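Local atomic coordinates of pullulanase (PDB entry 2WAN), a protein that hydrolyses the alpha-1,6-glucosidic linkages of pullulan and probably also those at the branch points of starch polysaccharides such as amylopectin. Residues A[512-517]-A[552-557]; A[564-567]-A[573-576]; A[590-593]-A[598-601]. One frame throughout, in Å; residues are numbered along the deposited sequence.

Contact 1 (A[512-517]-A[552-557])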
ATOM      1  N   ARG A 512       6.439  14.643   2.403  1.00 10.93           N
ATOM      2  CA  ARG A 512       7.302  15.258   3.412  1.00 11.33           C
ATOM      3  C   ARG A 512       6.531  15.606   4.681  1.00 12.71           C
ATOM      4  O   ARG A 512       7.021  15.347   5.792  1.00 11.13           O
ATOM      5  CB  ARG A 512       7.957  16.530   2.857  1.00 11.91           C
ATOM      6  CG  ARG A 512       8.972  17.232   3.818  1.00 11.64           C
ATOM      7  CD  ARG A 512       9.569  18.471   3.135  1.00 13.46           C
ATOM      8  NE  ARG A 512       8.533  19.490   2.961  1.00 13.21           N
ATOM      9  CZ  ARG A 512       8.470  20.367   1.971  1.00 16.18           C
ATOM     10  NH1 ARG A 512       9.406  20.404   1.028  1.00 15.81           N
ATOM     11  NH2 ARG A 512       7.465  21.224   1.933  1.00 17.28           N
ATOM     12  N   ASN A 513       5.363  16.232   4.524  1.00 11.14           N
ATOM     13  CA  ASN A 513       4.533  16.623   5.695  1.00  9.57           C
ATOM     14  C   ASN A 513       3.149  15.980   5.565  1.00  9.51           C
ATOM     15  O   ASN A 513       2.251  16.506   4.901  1.00 10.03           O
ATOM     16  CB  ASN A 513       4.437  18.156   5.864  1.00 10.40           C
ATOM     17  CG  ASN A 513       5.808  18.833   5.811  1.00 10.89           C
ATOM     18  OD1 ASN A 513       6.529  18.948   6.826  1.00 16.71           O
ATOM     19  ND2 ASN A 513       6.183  19.256   4.629  1.00  7.15           N
ATOM     20  N   TYR A 514       2.996  14.819   6.188  1.00 10.99           N
ATOM     21  CA  TYR A 514       1.820  13.974   5.942  1.00 10.34           C
ATOM     22  C   TYR A 514       0.480  14.584   6.331  1.00 11.07           C
ATOM     23  O   TYR A 514      -0.559  14.175   5.801  1.00 11.74           O
ATOM     24  CB  TYR A 514       1.972  12.619   6.629  1.00  8.86           C
ATOM     25  CG  TYR A 514       2.966  11.685   5.961  1.00 13.15           C
ATOM     26  CD1 TYR A 514       2.609  10.947   4.824  1.00 11.68           C
ATOM     27  CD2 TYR A 514       4.248  11.526   6.482  1.00 12.90           C
ATOM     28  CE1 TYR A 514       3.505  10.082   4.218  1.00 10.95           C
ATOM     29  CE2 TYR A 514       5.162  10.661   5.872  1.00 15.01           C
ATOM     30  CZ  TYR A 514       4.768   9.943   4.737  1.00 17.37           C
ATOM     31  OH  TYR A 514       5.645   9.080   4.120  1.00 18.23           O
ATOM     32  N   ASN A 515       0.489  15.541   7.260  1.00 11.24           N
ATOM     33  CA  ASN A 515      -0.761  16.072   7.811  1.00  9.49           C
ATOM     34  C   ASN A 515      -1.070  17.499   7.379  1.00 10.43           C
ATOM     35  O   ASN A 515      -1.867  18.203   8.014  1.00 11.19           O
ATOM     36  CB  ASN A 515      -0.717  15.933   9.331  1.00  8.99           C
ATOM     37  CG  ASN A 515      -0.547  14.500   9.726  1.00  9.98           C
ATOM     38  OD1 ASN A 515      -1.393  13.667   9.379  1.00 12.99           O
ATOM     39  ND2 ASN A 515       0.564  14.178  10.380  1.00 12.24           N
ATOM     40  N   VAL A 516      -0.444  17.897   6.273  1.00  9.31           N
ATOM     41  CA  VAL A 516      -0.564  19.248   5.702  1.00  8.73           C
ATOM     42  C   VAL A 516      -0.975  19.120   4.226  1.00  9.12           C
ATOM     43  O   VAL A 516      -0.408  18.301   3.514  1.00 11.44           O
ATOM     44  CB  VAL A 516       0.794  20.022   5.763  1.00  9.54           C
ATOM     45  CG1 VAL A 516       0.691  21.414   5.123  1.00 11.41           C
ATOM     46  CG2 VAL A 516       1.335  20.110   7.230  1.00 10.38           C
ATOM     47  N   PRO A 517      -1.959  19.931   3.762  1.00 10.89           N
ATOM     48  CA  PRO A 517      -2.309  19.946   2.341  1.00 11.09           C
ATOM     49  C   PRO A 517      -1.191  20.522   1.487  1.00 11.14           C
ATOM     50  O   PRO A 517      -0.524  21.483   1.897  1.00 10.91           O
ATOM     51  CB  PRO A 517      -3.521  20.895   2.289  1.00 10.42           C
ATOM     52  CG  PRO A 517      -4.091  20.851   3.674  1.00 11.23           C
ATOM     53  CD  PRO A 517      -2.858  20.813   4.538  1.00 10.72           C
ATOM     54  N   VAL A 552      -2.682   8.206  -0.790  1.00  9.24           N
ATOM     55  CA  VAL A 552      -1.729   8.497   0.305  1.00  9.15           C
ATOM     56  C   VAL A 552      -0.498   7.598   0.222  1.00 11.29           C
ATOM     57  O   VAL A 552      -0.591   6.425  -0.173  1.00 11.63           O
ATOM     58  CB  VAL A 552      -2.411   8.385   1.710  1.00  9.01           C
ATOM     59  CG1 VAL A 552      -3.438   9.534   1.912  1.00  8.44           C
ATOM     60  CG2 VAL A 552      -3.108   7.024   1.859  1.00  8.78           C
ATOM     61  N   VAL A 553       0.649   8.156   0.600  1.00 11.01           N
ATOM     62  CA  VAL A 553       1.948   7.538   0.368  1.00 12.47           C
ATOM     63  C   VAL A 553       2.693   7.358   1.703  1.00 11.52           C
ATOM     64  O   VAL A 553       3.810   7.866   1.878  1.00 16.68           O
ATOM     65  CB  VAL A 553       2.784   8.384  -0.637  1.00 12.16           C
ATOM     66  CG1 VAL A 553       4.011   7.618  -1.164  1.00 15.68           C
ATOM     67  CG2 VAL A 553       1.889   8.880  -1.827  1.00 12.57           C
ATOM     68  N   TYR A 554       2.077   6.598   2.611  1.00 13.04           N
ATOM     69  CA  TYR A 554       2.691   6.243   3.903  1.00 14.56           C
ATOM     70  C   TYR A 554       3.830   5.243   3.782  1.00 15.12           C
ATOM     71  O   TYR A 554       4.544   5.025   4.754  1.00 15.19           O
ATOM     72  CB  TYR A 554       1.645   5.743   4.930  1.00 12.51           C
ATOM     73  CG  TYR A 554       0.641   6.822   5.262  1.00 11.69           C
ATOM     74  CD1 TYR A 554       1.015   7.926   6.045  1.00  9.82           C
ATOM     75  CD2 TYR A 554      -0.658   6.778   4.754  1.00 11.97           C
ATOM     76  CE1 TYR A 554       0.101   8.972   6.322  1.00 11.13           C
ATOM     77  CE2 TYR A 554      -1.583   7.811   5.035  1.00 13.70           C
ATOM     78  CZ  TYR A 554      -1.187   8.902   5.814  1.00  8.77           C
ATOM     79  OH  TYR A 554      -2.098   9.906   6.058  1.00 11.33           O
ATOM     80  N   ASN A 555       4.023   4.644   2.607  1.00 13.02           N
ATOM     81  CA  ASN A 555       5.001   3.555   2.488  1.00 12.04           C
ATOM     82  C   ASN A 555       6.474   3.999   2.420  1.00 13.57           C
ATOM     83  O   ASN A 555       7.358   3.164   2.592  1.00 15.28           O
ATOM     84  CB  ASN A 555       4.670   2.658   1.283  1.00 12.69           C
ATOM     85  CG  ASN A 555       4.886   3.370  -0.041  1.00 13.74           C
ATOM     86  OD1 ASN A 555       6.024   3.562  -0.464  1.00 14.94           O
ATOM     87  ND2 ASN A 555       3.798   3.774  -0.697  1.00 15.48           N
ATOM     88  N   HIS A 556       6.722   5.287   2.137  1.00 13.50           N
ATOM     89  CA  HIS A 556       8.084   5.854   2.077  1.00 13.01           C
ATOM     90  C   HIS A 556       8.039   7.387   2.172  1.00 15.83           C
ATOM     91  O   HIS A 556       7.001   7.987   1.916  1.00 15.47           O
ATOM     92  CB  HIS A 556       8.815   5.452   0.773  1.00 14.36           C
ATOM     93  CG  HIS A 556       8.323   6.170  -0.449  1.00 14.81           C
ATOM     94  ND1 HIS A 556       8.972   7.264  -0.984  1.00 18.17           N
ATOM     95  CD2 HIS A 556       7.247   5.945  -1.245  1.00  8.98           C
ATOM     96  CE1 HIS A 556       8.312   7.683  -2.055  1.00 11.29           C
ATOM     97  NE2 HIS A 556       7.264   6.897  -2.234  1.00 15.62           N
ATOM     98  N   THR A 557       9.164   8.013   2.513  1.00 14.51           N
ATOM     99  CA  THR A 557       9.264   9.485   2.524  1.00 13.39           C
ATOM    100  C   THR A 557      10.176   9.966   1.405  1.00 13.31           C
ATOM    101  O   THR A 557      10.881   9.163   0.783  1.00 15.08           O
ATOM    102  CB  THR A 557       9.790  10.055   3.852  1.00 16.53           C
ATOM    103  OG1 THR A 557      11.110   9.543   4.086  1.00 16.31           O
ATOM    104  CG2 THR A 557       8.874   9.689   5.004  1.00 16.89           C
TER

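Contact 2 (A[564-567]-A[573-576])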
ATOM      1  N   ASP A 564      12.446  14.737   8.702  1.00 16.38           N
ATOM      2  CA  ASP A 564      12.116  14.998  10.106  1.00 15.45           C
ATOM      3  C   ASP A 564      12.150  13.724  10.954  1.00 14.99           C
ATOM      4  O   ASP A 564      12.654  13.743  12.079  1.00 14.26           O
ATOM      5  CB  ASP A 564      10.764  15.707  10.212  1.00 15.50           C
ATOM      6  CG  ASP A 564      10.785  17.070   9.543  1.00 16.29           C
ATOM      7  OD1 ASP A 564      11.740  17.836   9.808  1.00 16.07           O
ATOM      8  OD2 ASP A 564       9.892  17.357   8.709  1.00 17.93           O
ATOM      9  N   PHE A 565      11.672  12.609  10.396  1.00 13.40           N
ATOM     10  CA  PHE A 565      11.732  11.317  11.096  1.00 13.81           C
ATOM     11  C   PHE A 565      13.153  10.977  11.572  1.00 14.36           C
ATOM     12  O   PHE A 565      13.344  10.632  12.743  1.00 16.68           O
ATOM     13  CB  PHE A 565      11.215  10.177  10.201  1.00 13.91           C
ATOM     14  CG  PHE A 565       9.703  10.183   9.983  1.00 15.98           C
ATOM     15  CD1 PHE A 565       8.832  10.565  10.993  1.00 17.36           C
ATOM     16  CD2 PHE A 565       9.168   9.736   8.775  1.00 23.79           C
ATOM     17  CE1 PHE A 565       7.449  10.559  10.798  1.00 16.75           C
ATOM     18  CE2 PHE A 565       7.794   9.716   8.569  1.00 24.92           C
ATOM     19  CZ  PHE A 565       6.935  10.127   9.584  1.00 24.81           C
ATOM     20  N   ASP A 566      14.134  11.072  10.671  1.00 14.83           N
ATOM     21  CA  ASP A 566      15.512  10.660  10.972  1.00 16.76           C
ATOM     22  C   ASP A 566      16.214  11.655  11.872  1.00 17.53           C
ATOM     23  O   ASP A 566      17.140  11.280  12.598  1.00 18.70           O
ATOM     24  CB  ASP A 566      16.345  10.430   9.699  1.00 16.50           C
ATOM     25  CG  ASP A 566      16.340   8.968   9.248  1.00 12.69           C
ATOM     26  OD1 ASP A 566      15.848   8.106  10.012  1.00 13.51           O
ATOM     27  OD2 ASP A 566      16.806   8.693   8.118  1.00 15.43           O
ATOM     28  N   LYS A 567      15.766  12.912  11.840  1.00 15.46           N
ATOM     29  CA  LYS A 567      16.324  13.922  12.754  1.00 15.56           C
ATOM     30  C   LYS A 567      15.788  13.790  14.193  1.00 16.28           C
ATOM     31  O   LYS A 567      16.400  14.289  15.137  1.00 18.26           O
ATOM     32  CB  LYS A 567      16.141  15.345  12.189  1.00 13.21           C
ATOM     33  CG  LYS A 567      16.956  15.597  10.908  1.00 13.76           C
ATOM     34  CD  LYS A 567      16.861  17.044  10.390  1.00 15.87           C
ATOM     35  CE  LYS A 567      15.502  17.418   9.789  1.00 19.05           C
ATOM     36  NZ  LYS A 567      15.546  18.837   9.288  1.00 15.05           N
ATOM     37  N   TYR A 573      12.039   5.067  11.975  1.00 14.69           N
ATOM     38  CA  TYR A 573      10.789   5.117  11.187  1.00 14.27           C
ATOM     39  C   TYR A 573      10.894   4.351   9.865  1.00 15.26           C
ATOM     40  O   TYR A 573       9.890   4.222   9.151  1.00 15.87           O
ATOM     41  CB  TYR A 573      10.329   6.569  10.940  1.00 13.44           C
ATOM     42  CG  TYR A 573       9.734   7.248  12.164  1.00 15.20           C
ATOM     43  CD1 TYR A 573       8.374   7.093  12.484  1.00 15.47           C
ATOM     44  CD2 TYR A 573      10.525   8.055  12.992  1.00 17.18           C
ATOM     45  CE1 TYR A 573       7.812   7.721  13.610  1.00 15.71           C
ATOM     46  CE2 TYR A 573       9.982   8.682  14.117  1.00 15.22           C
ATOM     47  CZ  TYR A 573       8.623   8.511  14.419  1.00 12.77           C
ATOM     48  OH  TYR A 573       8.079   9.153  15.523  1.00 17.77           O
ATOM     49  N   TYR A 574      12.084   3.828   9.559  1.00 14.01           N
ATOM     50  CA  TYR A 574      12.367   3.177   8.263  1.00 13.39           C
ATOM     51  C   TYR A 574      12.835   1.734   8.466  1.00 15.80           C
ATOM     52  O   TYR A 574      13.306   1.390   9.544  1.00 17.03           O
ATOM     53  CB  TYR A 574      13.482   3.925   7.541  1.00 13.94           C
ATOM     54  CG  TYR A 574      13.132   5.362   7.272  1.00 15.63           C
ATOM     55  CD1 TYR A 574      12.316   5.701   6.194  1.00 15.67           C
ATOM     56  CD2 TYR A 574      13.572   6.382   8.116  1.00 15.52           C
ATOM     57  CE1 TYR A 574      11.949   7.028   5.953  1.00 19.15           C
ATOM     58  CE2 TYR A 574      13.223   7.720   7.872  1.00 17.67           C
ATOM     59  CZ  TYR A 574      12.415   8.032   6.794  1.00 19.32           C
ATOM     60  OH  TYR A 574      12.054   9.339   6.527  1.00 18.06           O
ATOM     61  N   ARG A 575      12.726   0.906   7.425  1.00 15.67           N
ATOM     62  CA  ARG A 575      13.240  -0.464   7.487  1.00 16.30           C
ATOM     63  C   ARG A 575      14.724  -0.507   7.125  1.00 15.28           C
ATOM     64  O   ARG A 575      15.164   0.100   6.154  1.00 14.97           O
ATOM     65  CB  ARG A 575      12.406  -1.431   6.626  1.00 15.43           C
ATOM     66  CG  ARG A 575      10.933  -1.520   7.072  1.00 14.63           C
ATOM     67  CD  ARG A 575      10.100  -2.538   6.261  1.00 14.51           C
ATOM     68  NE  ARG A 575       8.752  -2.581   6.818  1.00 16.10           N
ATOM     69  CZ  ARG A 575       7.627  -2.347   6.147  1.00 15.74           C
ATOM     70  NH1 ARG A 575       7.651  -2.101   4.841  1.00 16.14           N
ATOM     71  NH2 ARG A 575       6.462  -2.393   6.796  1.00 13.18           N
ATOM     72  N   THR A 576      15.499  -1.210   7.942  1.00 15.58           N
ATOM     73  CA  THR A 576      16.923  -1.386   7.663  1.00 17.05           C
ATOM     74  C   THR A 576      17.244  -2.879   7.746  1.00 17.29           C
ATOM     75  O   THR A 576      16.523  -3.634   8.402  1.00 17.23           O
ATOM     76  CB  THR A 576      17.817  -0.609   8.654  1.00 15.35           C
ATOM     77  OG1 THR A 576      17.545  -1.046   9.987  1.00 18.11           O
ATOM     78  CG2 THR A 576      17.575   0.903   8.547  1.00 18.08           C
TER
HETATM   79  O   HOH W   1      13.568   7.597  11.475  1.00 15.99           O

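Contact 3 (A[590-593]-A[598-601])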
ATOM      1  N   ASN A 590      13.845   4.070   0.279  1.00 16.26           N
ATOM      2  CA  ASN A 590      13.505   3.779   1.663  1.00 14.16           C
ATOM      3  C   ASN A 590      12.106   3.208   1.761  1.00 14.89           C
ATOM      4  O   ASN A 590      11.333   3.282   0.801  1.00 14.93           O
ATOM      5  CB  ASN A 590      13.632   5.054   2.535  1.00 13.46           C
ATOM      6  CG  ASN A 590      12.588   6.121   2.193  1.00 13.95           C
ATOM      7  OD1 ASN A 590      12.870   7.078   1.455  1.00 18.68           O
ATOM      8  ND2 ASN A 590      11.396   5.975   2.749  1.00 11.54           N
ATOM      9  N   GLU A 591      11.785   2.625   2.908  1.00 13.98           N
ATOM     10  CA  GLU A 591      10.416   2.228   3.218  1.00 14.28           C
ATOM     11  C   GLU A 591      10.092   2.425   4.703  1.00 15.77           C
ATOM     12  O   GLU A 591      10.937   2.224   5.582  1.00 16.17           O
ATOM     13  CB  GLU A 591      10.114   0.791   2.746  1.00 16.93           C
ATOM     14  CG  GLU A 591      10.981  -0.264   3.404  1.00 18.28           C
ATOM     15  CD  GLU A 591      10.766  -1.672   2.835  1.00 17.60           C
ATOM     16  OE1 GLU A 591      11.775  -2.290   2.427  1.00 18.42           O
ATOM     17  OE2 GLU A 591       9.615  -2.163   2.810  1.00 16.42           O
ATOM     18  N   PHE A 592       8.856   2.842   4.966  1.00 14.58           N
ATOM     19  CA  PHE A 592       8.391   3.170   6.306  1.00 12.92           C
ATOM     20  C   PHE A 592       8.144   1.883   7.097  1.00 12.34           C
ATOM     21  O   PHE A 592       7.496   0.956   6.595  1.00 14.75           O
ATOM     22  CB  PHE A 592       7.104   3.995   6.175  1.00 12.86           C
ATOM     23  CG  PHE A 592       6.678   4.708   7.441  1.00 14.75           C
ATOM     24  CD1 PHE A 592       5.707   4.151   8.260  1.00 20.35           C
ATOM     25  CD2 PHE A 592       7.219   5.936   7.777  1.00 18.72           C
ATOM     26  CE1 PHE A 592       5.275   4.807   9.416  1.00 19.43           C
ATOM     27  CE2 PHE A 592       6.796   6.602   8.951  1.00 21.70           C
ATOM     28  CZ  PHE A 592       5.813   6.032   9.749  1.00 15.88           C
ATOM     29  N   ALA A 593       8.672   1.818   8.324  1.00 13.31           N
ATOM     30  CA  ALA A 593       8.618   0.596   9.142  1.00 13.42           C
ATOM     31  C   ALA A 593       7.342   0.477   9.987  1.00 14.06           C
ATOM     32  O   ALA A 593       7.345   0.757  11.190  1.00 12.73           O
ATOM     33  CB  ALA A 593       9.885   0.520  10.050  1.00 17.03           C
ATOM     34  N   MET A 598       5.316   2.752  17.129  1.00 16.10           N
ATOM     35  CA  MET A 598       5.121   4.210  17.049  1.00 16.05           C
ATOM     36  C   MET A 598       5.076   4.719  15.613  1.00 14.42           C
ATOM     37  O   MET A 598       4.460   5.750  15.341  1.00 15.46           O
ATOM     38  CB  MET A 598       6.142   4.980  17.895  1.00 15.98           C
ATOM     39  CG  MET A 598       5.939   4.821  19.419  1.00 14.43           C
ATOM     40  SD  MET A 598       4.354   5.337  20.099  1.00 15.78           S
ATOM     41  CE  MET A 598       4.447   7.114  19.911  1.00 15.34           C
ATOM     42  N   ALA A 599       5.720   3.996  14.697  1.00 15.30           N
ATOM     43  CA  ALA A 599       5.620   4.325  13.281  1.00 14.88           C
ATOM     44  C   ALA A 599       4.202   3.959  12.802  1.00 14.61           C
ATOM     45  O   ALA A 599       3.525   4.750  12.116  1.00 13.75           O
ATOM     46  CB  ALA A 599       6.698   3.592  12.495  1.00 15.56           C
ATOM     47  N   GLN A 600       3.731   2.776  13.189  1.00 12.26           N
ATOM     48  CA  GLN A 600       2.346   2.394  12.897  1.00 13.11           C
ATOM     49  C   GLN A 600       1.349   3.411  13.477  1.00 14.23           C
ATOM     50  O   GLN A 600       0.392   3.807  12.804  1.00 14.24           O
ATOM     51  CB  GLN A 600       2.042   0.987  13.439  1.00 15.84           C
ATOM     52  CG  GLN A 600       0.656   0.431  13.025  1.00 16.31           C
ATOM     53  CD  GLN A 600       0.317  -0.836  13.795  1.00 16.56           C
ATOM     54  OE1 GLN A 600       0.129  -0.796  15.009  1.00 18.57           O
ATOM     55  NE2 GLN A 600       0.266  -1.968  13.095  1.00 16.44           N
ATOM     56  N   LYS A 601       1.565   3.820  14.727  1.00 12.21           N
ATOM     57  CA  LYS A 601       0.705   4.828  15.358  1.00 12.58           C
ATOM     58  C   LYS A 601       0.685   6.132  14.569  1.00 13.23           C
ATOM     59  O   LYS A 601      -0.377   6.748  14.446  1.00 13.43           O
ATOM     60  CB  LYS A 601       1.134   5.084  16.809  1.00 12.15           C
ATOM     61  CG  LYS A 601       0.339   6.220  17.488  1.00 14.71           C
ATOM     62  CD  LYS A 601       0.787   6.408  18.932  1.00 17.47           C
ATOM     63  CE  LYS A 601       0.188   7.670  19.575  1.00 18.97           C
ATOM     64  NZ  LYS A 601      -1.282   7.828  19.303  1.00 20.14           N
TER

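Contact 1 (A[512-517]-A[552-557])
Tyr514 reaches across to the backbone of the 552-557 segment and lays its ring beside that of Tyr554, with the methyl of Thr557 close to its far end. The Val-Val-Tyr-Asn-His run there starts on the last residue of the third barrel strand, continues into the loop, and matches the first conserved sequence region of the alpha-amylase family. Val553 to His556 form a type I turn, and the phenol of Tyr514 is directed at it. Its OH lies 3.1 Å from Val553 O and 2.8 Å from His556 O, so its single proton has two carbonyl acceptors to choose from. Val553 O also sits near the plane of the Tyr514 ring at its edge, 3.2 Å from CE1, where the slightly positive C-H suits a carbonyl oxygen.

The two tyrosine rings are tilted by only 21° but are slid apart, with centroids 5.1 Å from each other, so overlap is slight and contact is made through Tyr514 CD1 and Tyr554 CE1 at 3.5 Å. Tyrosine suits both places, since each ring packs against carbon atoms while its hydroxyl meets polar atoms; for Tyr554 OH the partner is Ser606. Thr557 divides its branches similarly. CG2 is anti to the carbonyl carbon and comes within 3.4 Å of Tyr514 OH, while OG1 (chi1 61°) turns to Tyr574.

Around this pair, strand 511-513 is held to strand 492-494 through Glu493, and Tyr514 touches Glu492 there. Helix 597-614 packs alongside: Trp610 NE1 bonds Tyr514 O, and Val607 touches Tyr554.

Contact 2 (A[564-567]-A[573-576])
Phe565 of helix 564-568 stacks on Tyr573 in the loop that follows. The pair is an offset stack with centroids 4.3 Å apart and planes 21° from parallel. Phe565 CD1 sits over the middle of the tyrosine ring, whereas Tyr573 CD1 lies toward the rim of the phenylalanine ring. Phe565 CG is anti to its own carbonyl carbon (chi1 -72°), which sends the ring off the helix toward the loop. Phe565 CB, which the backbone directs at the loop, is 3.6 Å from Tyr573 CD2. Tyr574 meets the same phenylalanine differently: its OH comes in at the ring edge, 3.7 Å from Phe565 CD2.

Polar contacts run alongside. Asp566 OD1 lies at the edge of the Tyr574 ring, 3.4 Å from CE2, with the carboxylate plane steeply inclined to the ring. A water joins the two segments, donating to Asp566 OD1 (2.8 Å) and accepting from Tyr573 N (3.0 Å). The same carboxylate receives the backbone N-H groups of Gln571 through OD1 and of Met561 through OD2, while Tyr574 OH, paired with Thr557, also bonds Ser563.

An aromatic stack thus closes this short loop beside a buried acid. Aspartate suits its place because two backbone donors, a water and the weakly positive edge of an aromatic ring surround its oxygens, a setting that would probably keep it ionised despite burial.

Contact 3 (A[590-593]-A[598-601])
The loop between the third barrel strand, 547-552, and helix 597-614 is the position at which many alpha-amylase relatives carry their domain B, and near its end Phe592 and Ala593 pack against Ala599 in the first turn of the helix. Phe592 approaches edge-on. Its CE1 is 3.2 Å from Ala599 O, which lies near the ring plane, and CZ is 3.5 Å from the same oxygen; two slightly positive C-H groups thus face a carbonyl. The ring also touches the side chain, with CE1 3.6 Å from Ala599 CB. Having CG anti to the backbone N (chi1 -165°) turns the phenyl group from the extended chain toward the helix.

Ala593 contributes backbone rather than side chain: its O lies 3.2 Å from Ala599 CB. The methyl of Ala599 thus meets both the ring edge and this carbonyl, from directions roughly at right angles. Alanine suits such a site, since it lets the loop come close, with 6.3 Å between the CA atoms of Ala593 and Ala599. No hydrogen bond crosses here; the fit is one of van der Waals contact, perhaps with some electrostatic help at the ring edge.

Backbone hydrogen bonds join the loop to its other neighbours, Phe592 with Asn555 and Ala593 with Tyr573. Glu591 forms a salt bridge to Arg575. The Phe592 ring meets that of Phe565, from helix 564-568, at about 55°, and further along helix 597-614 it touches Phe602 and Val603, so it touches both helices.

Followed from the N terminus, the three contacts come in series, none enclosing or crossing another. Contact 1 closes a loop of 34 residues containing helix 529-543 and most of strand 547-552; contacts 2 and 3 close short loops with only five and four residues between their segments, on either end of the loop leading to helix 597-614. Their side chains and backbones nevertheless join. Phe565 CE2 of contact 2 packs 3.7 Å from Thr557 CG2 and 3.9 Å from Tyr514 CE2 of contact 1, and Tyr554 O lies close to Phe592 CB of contact 3. Together they tie the chain just beyond strands 511-513 and 547-552 to helices 564-568 and 597-614.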